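PDB 3UYU: Ice-binding protein from Leucosporidium, which binds to the surface of ice crystals and inhibits their growth, conferring freeze tolerance on this Arctic yeast. Local coordinates for residues Ala82-Ala85 with Asn86-Ala90; Leu8-Ala11 with Ser12-Ala15; Ser37-Ala40 with Ala41-Thr45. The protein carries 2 engineered substitutions. All blocks are in the same frame, centred on the assembly; numbering follows the deposited sequence.

Contact 1: residues Ala82-Ala85 with Asn86-Ala90; sequences AAVA and NAETA
The alpha-helix that runs alongside the right-handed beta-helix of this ice-binding protein is held here by consecutive backbone hydrogen bonds, from Asn-86 to Ala-82, Ala-87 to Ala-83, Glu-88 to Val-84 and Thr-89 to Ala-85. Each amide reaches the carbonyl four residues back, and the Asn-86 N to Ala-82 O bond measures 2.9 Å with an N-H...O angle of 164°. Alanine suits this helix because its methyl group supports helical geometry while adding little bulk. At Ala-83 this small group lies against Phe-14 and against Leu-17 of strand 16-18, so the helix can approach the solenoid closely. One turn later, the CB of Ala-87 sits 3.4 Å from the carbonyl oxygen of Ala-83, the usual closeness of a helical beta-carbon to the preceding turn.

Val-84 and Glu-88, one turn apart, extend in the same direction with their flanks adjacent. Val-84 also packs on Leu-17, which fits a branched apolar residue between helix and strand. Chi1 of 165° swings CG1 of Val-84 to the side opposite the backbone N, where it runs alongside the carboxylate of Glu-88, 4.2 Å from OE1. The Glu-88 chain bends at chi2 (95°), turning its acid group back over the preceding turn and placing OE2 3.4 Å from Val-84 O. Since both are acceptors, that approach offers no bond and is probably mildly unfavourable. It is likely to be offset by the salt bridge from OE1 to Lys-19, which fits an acidic residue on this partly exposed flank. Thr-89, on a solvent-exposed position, turns its OG1 beside its own backbone N, and there the hydroxyl oxygen lies 3.2 Å from Ala-85 O.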
ATOM      1  N   ALA A  82      -3.337   3.517  -4.099  1.00 11.19           N
ATOM      2  CA  ALA A  82      -2.644   2.995  -2.937  1.00  9.95           C
ATOM      3  C   ALA A  82      -1.860   4.125  -2.254  1.00  9.90           C
ATOM      4  O   ALA A  82      -1.875   4.241  -1.032  1.00 10.09           O
ATOM      5  CB  ALA A  82      -1.707   1.873  -3.317  1.00 10.37           C
ATOM      6  N   ALA A  83      -1.212   4.983  -3.049  1.00  9.88           N
ATOM      7  CA  ALA A  83      -0.463   6.119  -2.427  1.00  9.85           C
ATOM      8  C   ALA A  83      -1.368   7.052  -1.627  1.00 10.45           C
ATOM      9  O   ALA A  83      -1.067   7.386  -0.463  1.00  9.49           O
ATOM     10  CB  ALA A  83       0.256   6.927  -3.541  1.00  9.45           C
ATOM     11  N   VAL A  84      -2.544   7.402  -2.200  1.00 10.05           N
ATOM     12  CA  VAL A  84      -3.497   8.306  -1.505  1.00 11.12           C
ATOM     13  C   VAL A  84      -4.120   7.584  -0.272  1.00 10.58           C
ATOM     14  O   VAL A  84      -4.172   8.144   0.822  1.00 12.18           O
ATOM     15  CB  VAL A  84      -4.588   8.726  -2.512  1.00 12.54           C
ATOM     16  CG1 VAL A  84      -5.810   9.345  -1.825  1.00 14.64           C
ATOM     17  CG2 VAL A  84      -3.966   9.723  -3.470  1.00 13.57           C
ATOM     18  N   ALA A  85      -4.488   6.286  -0.426  1.00 11.52           N
ATOM     19  CA  ALA A  85      -5.047   5.577   0.755  1.00 11.10           C
ATOM     20  C   ALA A  85      -4.031   5.511   1.881  1.00 10.63           C
ATOM     21  O   ALA A  85      -4.346   5.714   3.017  1.00 11.48           O
ATOM     22  CB  ALA A  85      -5.471   4.156   0.389  1.00 11.38           C
ATOM     23  N   ASN A  86      -2.791   5.178   1.517  1.00  8.97           N
ATOM     24  CA  ASN A  86      -1.723   5.119   2.494  1.00  9.40           C
ATOM     25  C   ASN A  86      -1.434   6.507   3.191  1.00  8.20           C
ATOM     26  O   ASN A  86      -1.204   6.547   4.417  1.00  9.45           O
ATOM     27  CB  ASN A  86      -0.461   4.558   1.860  1.00  8.30           C
ATOM     28  CG  ASN A  86      -0.516   3.047   1.578  1.00 10.80           C
ATOM     29  OD1 ASN A  86      -1.533   2.322   1.906  1.00 16.78           O
ATOM     30  ND2 ASN A  86       0.496   2.566   0.983  1.00  6.90           N
ATOM     31  N   ALA A  87      -1.522   7.579   2.394  1.00 10.27           N
ATOM     32  CA  ALA A  87      -1.346   8.910   2.939  1.00 11.40           C
ATOM     33  C   ALA A  87      -2.466   9.263   3.899  1.00 10.84           C
ATOM     34  O   ALA A  87      -2.198   9.860   4.963  1.00 12.01           O
ATOM     35  CB  ALA A  87      -1.208   9.931   1.817  1.00  9.53           C
ATOM     36  N   GLU A  88      -3.705   8.816   3.655  1.00 10.35           N
ATOM     37  CA  GLU A  88      -4.833   9.037   4.598  1.00 11.84           C
ATOM     38  C   GLU A  88      -4.605   8.233   5.908  1.00  8.38           C
ATOM     39  O   GLU A  88      -4.900   8.718   7.026  1.00 11.71           O
ATOM     40  CB  GLU A  88      -6.153   8.541   3.948  1.00 11.76           C
ATOM     41  CG  GLU A  88      -7.316   9.379   3.837  1.00 28.45           C
ATOM     42  CD  GLU A  88      -7.237   9.977   2.480  1.00 33.25           C
ATOM     43  OE1 GLU A  88      -8.148   9.858   1.594  1.00 35.09           O
ATOM     44  OE2 GLU A  88      -6.151  10.520   2.304  1.00 37.67           O
ATOM     45  N   THR A  89      -4.136   6.971   5.771  1.00 10.58           N
ATOM     46  CA  THR A  89      -3.868   6.140   6.932  1.00  9.53           C
ATOM     47  C   THR A  89      -2.779   6.846   7.798  1.00 10.92           C
ATOM     48  O   THR A  89      -2.893   6.887   8.995  1.00 12.06           O
ATOM     49  CB  THR A  89      -3.430   4.749   6.461  1.00 10.17           C
ATOM     50  OG1 THR A  89      -4.566   4.164   5.796  1.00 11.26           O
ATOM     51  CG2 THR A  89      -2.921   3.894   7.640  1.00 10.00           C
ATOM     52  N   ALA A  90      -1.759   7.404   7.166  1.00 12.02           N
ATOM     53  CA  ALA A  90      -0.735   8.189   7.884  1.00  9.81           C
ATOM     54  C   ALA A  90      -1.273   9.409   8.595  1.00 10.04           C
ATOM     55  O   ALA A  90      -0.925   9.645   9.761  1.00 12.42           O
ATOM     56  CB  ALA A  90       0.423   8.571   6.925  1.00  9.18           C
TER

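Contact 2: residues Leu8-Ala11 with Ser12-Ala15; sequences LGVA and SNFA
Ser-12 rises against Leu-8 and Gly-9, and its side chain meets something at each atom. Its CB lies 4.1 Å from both CB and CD1 of Leu-8, an apolar flank for the one methylene it has. From there OG occupies the crowded position between the backbone N and the carbonyl carbon (chi1 72°), which brings it to 3.0 Å from Gly-9 O. That same oxygen accepts the backbone N-H of Ser-12 and a hydrogen from a water 2.9 Å away, and the water gives its second hydrogen to OD1 of Asn-13. A serine is short enough to fold back in this way, while Gly-9 has a positive phi (62°), a conformation glycine adopts more easily than residues with a side chain.

The backbone here is a short 3-10 turn over Val-10 to Asn-13, lying in the loop that leads into strand 16-18 of the beta-helix. Its bonds span three residues: the Asn-13 N to Val-10 O bond is 2.9 Å long, with the donor well above the carbonyl plane, as in the bonds before and after it. The Asn-13 side chain crosses Val-10 at a slant, ND2 of Asn-13 standing 3.9 Å from CG1 of Val-10, and that amide nitrogen is hydrogen-bonded to Tyr-79 of helix 76-96. Val-10 itself is buried, packing on this helix and on Ala-82 of the second subunit, a fitting place for a branched aliphatic residue. Phe-14 presents its ring edge to Val-10 O, the oxygen lying in the ring plane 3.7 Å from CD1.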
ATOM      1  N   LEU A   8       4.301   5.706   6.069  1.00 10.03           N
ATOM      2  CA  LEU A   8       3.725   6.342   4.847  1.00  9.16           C
ATOM      3  C   LEU A   8       3.338   5.366   3.732  1.00  9.94           C
ATOM      4  O   LEU A   8       2.632   5.771   2.807  1.00 11.15           O
ATOM      5  CB  LEU A   8       4.700   7.397   4.269  1.00  9.52           C
ATOM      6  CG  LEU A   8       5.140   8.437   5.281  1.00  9.92           C
ATOM      7  CD1 LEU A   8       6.218   9.310   4.515  1.00 14.10           C
ATOM      8  CD2 LEU A   8       3.974   9.309   5.728  1.00 12.66           C
ATOM      9  N   GLY A   9       3.829   4.098   3.769  1.00 10.72           N
ATOM     10  CA  GLY A   9       3.465   3.220   2.678  1.00  9.64           C
ATOM     11  C   GLY A   9       3.967   3.733   1.351  1.00 10.89           C
ATOM     12  O   GLY A   9       5.123   4.318   1.234  1.00 11.33           O
ATOM     13  N   VAL A  10       3.110   3.656   0.347  1.00 10.40           N
ATOM     14  CA  VAL A  10       3.482   3.993  -0.962  1.00 10.06           C
ATOM     15  C   VAL A  10       3.662   5.530  -1.053  1.00 10.74           C
ATOM     16  O   VAL A  10       4.275   6.007  -2.003  1.00 11.05           O
ATOM     17  CB  VAL A  10       2.362   3.506  -1.976  1.00 12.47           C
ATOM     18  CG1 VAL A  10       2.678   3.917  -3.412  1.00 13.94           C
ATOM     19  CG2 VAL A  10       2.345   1.945  -1.948  1.00 13.86           C
ATOM     20  N   ALA A  11       3.117   6.276  -0.084  1.00 11.47           N
ATOM     21  CA  ALA A  11       3.228   7.706  -0.156  1.00 10.97           C
ATOM     22  C   ALA A  11       4.677   8.167   0.078  1.00 12.50           C
ATOM     23  O   ALA A  11       5.002   9.317  -0.252  1.00 12.59           O
ATOM     24  CB  ALA A  11       2.279   8.381   0.822  1.00  9.76           C
ATOM     25  N   SER A  12       5.542   7.308   0.573  1.00 12.36           N
ATOM     26  CA  SER A  12       6.966   7.674   0.657  1.00 11.98           C
ATOM     27  C   SER A  12       7.615   7.676  -0.730  1.00 13.47           C
ATOM     28  O   SER A  12       8.805   8.023  -0.811  1.00 14.14           O
ATOM     29  CB  SER A  12       7.745   6.757   1.638  1.00 14.09           C
ATOM     30  OG  SER A  12       7.895   5.521   1.085  1.00 14.57           O
ATOM     31  N   ASN A  13       6.878   7.372  -1.801  1.00 11.07           N
ATOM     32  CA  ASN A  13       7.463   7.436  -3.141  1.00 10.71           C
ATOM     33  C   ASN A  13       7.144   8.748  -3.824  1.00  9.83           C
ATOM     34  O   ASN A  13       7.377   8.881  -5.055  1.00 11.43           O
ATOM     35  CB  ASN A  13       6.916   6.285  -4.022  1.00 12.10           C
ATOM     36  CG  ASN A  13       7.220   4.890  -3.415  1.00 17.93           C
ATOM     37  OD1 ASN A  13       8.007   4.741  -2.433  1.00 20.86           O
ATOM     38  ND2 ASN A  13       6.585   3.869  -3.967  1.00 15.72           N
ATOM     39  N   PHE A  14       6.578   9.693  -3.056  1.00  9.70           N
ATOM     40  CA  PHE A  14       6.141  10.991  -3.655  1.00  8.00           C
ATOM     41  C   PHE A  14       6.725  12.173  -2.897  1.00  9.93           C
ATOM     42  O   PHE A  14       6.644  12.280  -1.650  1.00 10.13           O
ATOM     43  CB  PHE A  14       4.575  11.120  -3.667  1.00  9.99           C
ATOM     44  CG  PHE A  14       3.894  10.222  -4.658  1.00  9.53           C
ATOM     45  CD1 PHE A  14       3.657   8.857  -4.356  1.00 10.86           C
ATOM     46  CD2 PHE A  14       3.542  10.708  -5.930  1.00 10.74           C
ATOM     47  CE1 PHE A  14       3.095   8.021  -5.302  1.00 10.70           C
ATOM     48  CE2 PHE A  14       2.972   9.887  -6.863  1.00 12.80           C
ATOM     49  CZ  PHE A  14       2.772   8.477  -6.549  1.00 10.33           C
ATOM     50  N   ALA A  15       7.185  13.128  -3.710  1.00  9.50           N
ATOM     51  CA  ALA A  15       7.416  14.461  -3.146  1.00  9.79           C
ATOM     52  C   ALA A  15       6.178  15.268  -2.826  1.00  9.91           C
ATOM     53  O   ALA A  15       6.130  15.953  -1.825  1.00 10.83           O
ATOM     54  CB  ALA A  15       8.327  15.255  -4.113  1.00 10.76           C
TER
HETATM   55  O   HOH W   1       7.053   2.848  -0.362  1.00 22.57           O

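Contact 3: residues Ser37-Ala40 with Ala41-Thr45; sequences SPAA and ATYIT
Ala-40 and Tyr-43 are joined by the hydrogen bond that closes the turn between strands 34-36 and 44-45 of the beta-helix. The amide N of Tyr-43 reaches Ala-40 O at 2.9 Å, almost straight (169°) but from above the carbonyl plane, as expected of a three-residue 3-10 bond. The next one follows inside the turn, where Ile-44 N gives its hydrogen to Ala-41 O at 3.0 Å. Beyond these residues, the backbone N of Ala-41 is taken by the carboxylate of Asp-71, and Ala-40 makes a backbone bond with the second subunit.

The apolar contacts centre on the methyls of Ala-39 and Ala-40. Ala-39 points its CB at the Tyr-43 side chain, meeting ring atom CD2 at 3.7 Å and the CB of tyrosine at 3.9 Å. The methyl of Ala-40 lies 3.9 Å from CG2 of Thr-42, whose OG1 stands anti to the backbone N (chi1 175°), leaving CG2 to face back along the turn. Alanine suits both buried positions: the Ala-39 methyl meets the tyrosine ring and the Ala-40 methyl also touches Asp-71.

Ring-edge contact is the third kind. Tyr-43, with CG beside its backbone N (chi1 -71°), holds its ring edge towards Ala-40 O, which lies in the ring plane 3.5 Å from CD2. Replacing it by an alanine would probably leave the Ala-39 methyl without its aromatic neighbour and remove the packing on Gln-232 of the second subunit. One carbonyl thus receives both the N-H and the weakly positive edge of the same tyrosine, a pairing that probably helps fix the ring's orientation just before the chain enters the strand bearing Thr-45, inferred to be an ice-binding site.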
ATOM      1  N   SER A  37      -4.762  12.050  -7.328  1.00 12.55           N
ATOM      2  CA  SER A  37      -5.863  11.042  -7.417  1.00 13.33           C
ATOM      3  C   SER A  37      -6.849  11.390  -6.294  1.00 12.09           C
ATOM      4  O   SER A  37      -6.472  11.564  -5.142  1.00 12.71           O
ATOM      5  CB  SER A  37      -5.306   9.622  -7.262  1.00 14.11           C
ATOM      6  OG  SER A  37      -6.434   8.718  -7.189  1.00 13.93           O
ATOM      7  N   PRO A  38      -8.181  11.405  -6.612  1.00 13.08           N
ATOM      8  CA  PRO A  38      -8.803  10.934  -7.860  1.00 13.96           C
ATOM      9  C   PRO A  38      -8.858  11.920  -9.034  1.00 13.64           C
ATOM     10  O   PRO A  38      -9.387  11.611 -10.131  1.00 14.19           O
ATOM     11  CB  PRO A  38     -10.235  10.607  -7.381  1.00 14.29           C
ATOM     12  CG  PRO A  38     -10.492  11.599  -6.361  1.00 16.04           C
ATOM     13  CD  PRO A  38      -9.176  11.561  -5.546  1.00 13.56           C
ATOM     14  N   ALA A  39      -8.298  13.111  -8.799  1.00 14.86           N
ATOM     15  CA  ALA A  39      -8.268  14.099  -9.919  1.00 16.00           C
ATOM     16  C   ALA A  39      -7.586  13.657 -11.186  1.00 13.63           C
ATOM     17  O   ALA A  39      -6.542  12.938 -11.199  1.00 12.83           O
ATOM     18  CB  ALA A  39      -7.616  15.444  -9.446  1.00 15.82           C
ATOM     19  N   ALA A  40      -8.111  14.111 -12.331  1.00 15.48           N
ATOM     20  CA  ALA A  40      -7.457  13.889 -13.611  1.00 13.52           C
ATOM     21  C   ALA A  40      -6.247  14.889 -13.850  1.00 13.85           C
ATOM     22  O   ALA A  40      -6.128  15.881 -13.108  1.00 15.37           O
ATOM     23  CB  ALA A  40      -8.493  14.150 -14.759  1.00 16.55           C
ATOM     24  N   ALA A  41      -5.441  14.626 -14.877  1.00 14.37           N
ATOM     25  CA  ALA A  41      -4.219  15.395 -15.127  1.00 15.10           C
ATOM     26  C   ALA A  41      -4.537  16.854 -15.424  1.00 16.75           C
ATOM     27  O   ALA A  41      -3.695  17.725 -15.223  1.00 15.93           O
ATOM     28  CB  ALA A  41      -3.419  14.785 -16.182  1.00 15.90           C
ATOM     29  N   THR A  42      -5.783  17.144 -15.779  1.00 17.57           N
ATOM     30  CA  THR A  42      -6.159  18.530 -16.000  1.00 18.62           C
ATOM     31  C   THR A  42      -6.087  19.401 -14.728  1.00 18.77           C
ATOM     32  O   THR A  42      -6.037  20.628 -14.787  1.00 18.67           O
ATOM     33  CB  THR A  42      -7.603  18.553 -16.658  1.00 20.08           C
ATOM     34  OG1 THR A  42      -8.048  19.907 -16.775  1.00 28.19           O
ATOM     35  CG2 THR A  42      -8.563  17.919 -15.810  1.00 20.47           C
ATOM     36  N   TYR A  43      -6.002  18.781 -13.551  1.00 15.69           N
ATOM     37  CA  TYR A  43      -5.890  19.530 -12.326  1.00 15.47           C
ATOM     38  C   TYR A  43      -4.422  19.691 -11.850  1.00 13.64           C
ATOM     39  O   TYR A  43      -4.243  20.215 -10.741  1.00 16.07           O
ATOM     40  CB  TYR A  43      -6.671  18.801 -11.225  1.00 15.91           C
ATOM     41  CG  TYR A  43      -8.165  18.890 -11.413  1.00 19.31           C
ATOM     42  CD1 TYR A  43      -8.835  20.042 -11.070  1.00 21.34           C
ATOM     43  CD2 TYR A  43      -8.870  17.840 -11.998  1.00 20.37           C
ATOM     44  CE1 TYR A  43     -10.223  20.142 -11.223  1.00 25.13           C
ATOM     45  CE2 TYR A  43     -10.268  17.933 -12.175  1.00 21.79           C
ATOM     46  CZ  TYR A  43     -10.917  19.071 -11.769  1.00 27.12           C
ATOM     47  OH  TYR A  43     -12.283  19.164 -11.913  1.00 28.51           O
ATOM     48  N   ILE A  44      -3.493  19.254 -12.681  1.00 13.80           N
ATOM     49  CA  ILE A  44      -2.043  19.583 -12.515  1.00 14.34           C
ATOM     50  C   ILE A  44      -1.725  20.702 -13.518  1.00 14.71           C
ATOM     51  O   ILE A  44      -1.715  20.468 -14.722  1.00 16.42           O
ATOM     52  CB  ILE A  44      -1.173  18.372 -12.758  1.00 13.81           C
ATOM     53  CG1 ILE A  44      -1.506  17.234 -11.752  1.00 15.74           C
ATOM     54  CG2 ILE A  44       0.368  18.764 -12.719  1.00 13.93           C
ATOM     55  CD1 ILE A  44      -0.710  15.862 -12.096  1.00 16.84           C
ATOM     56  N   THR A  45      -1.472  21.903 -12.994  1.00 15.13           N
ATOM     57  CA  THR A  45      -1.443  23.128 -13.814  1.00 16.11           C
ATOM     58  C   THR A  45      -0.109  23.837 -13.595  1.00 15.94           C
ATOM     59  O   THR A  45       0.419  23.855 -12.463  1.00 16.82           O
ATOM     60  CB  THR A  45      -2.626  24.127 -13.492  1.00 16.48           C
ATOM     61  OG1 THR A  45      -2.633  24.528 -12.124  1.00 17.42           O
ATOM     62  CG2 THR A  45      -4.006  23.484 -13.829  1.00 18.53           C
TER

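Overall arrangement
Contacts 1 and 2 are neighbours, their centres 8 Å apart, with the 3-10 turn packed against the helix: Ala-83 CB lies 3.5 Å from Phe-14 CE1, and Asn-86 CB is as close to Leu-8 O. Contact 3 sits farther along the solenoid, about 17 Å from contact 1 and 18 Å from contact 2, centre to centre. It still meets the helix, Val-84 CG2 lying 3.5 Å from Ser-37 O, whereas its nearest atoms to contact 2 are about 8 Å away. Contact 3 alone holds an inferred ice-binding residue, Thr-45; contacts 1 and 2 lie away from those sites. All three touch the second subunit of the homodimer.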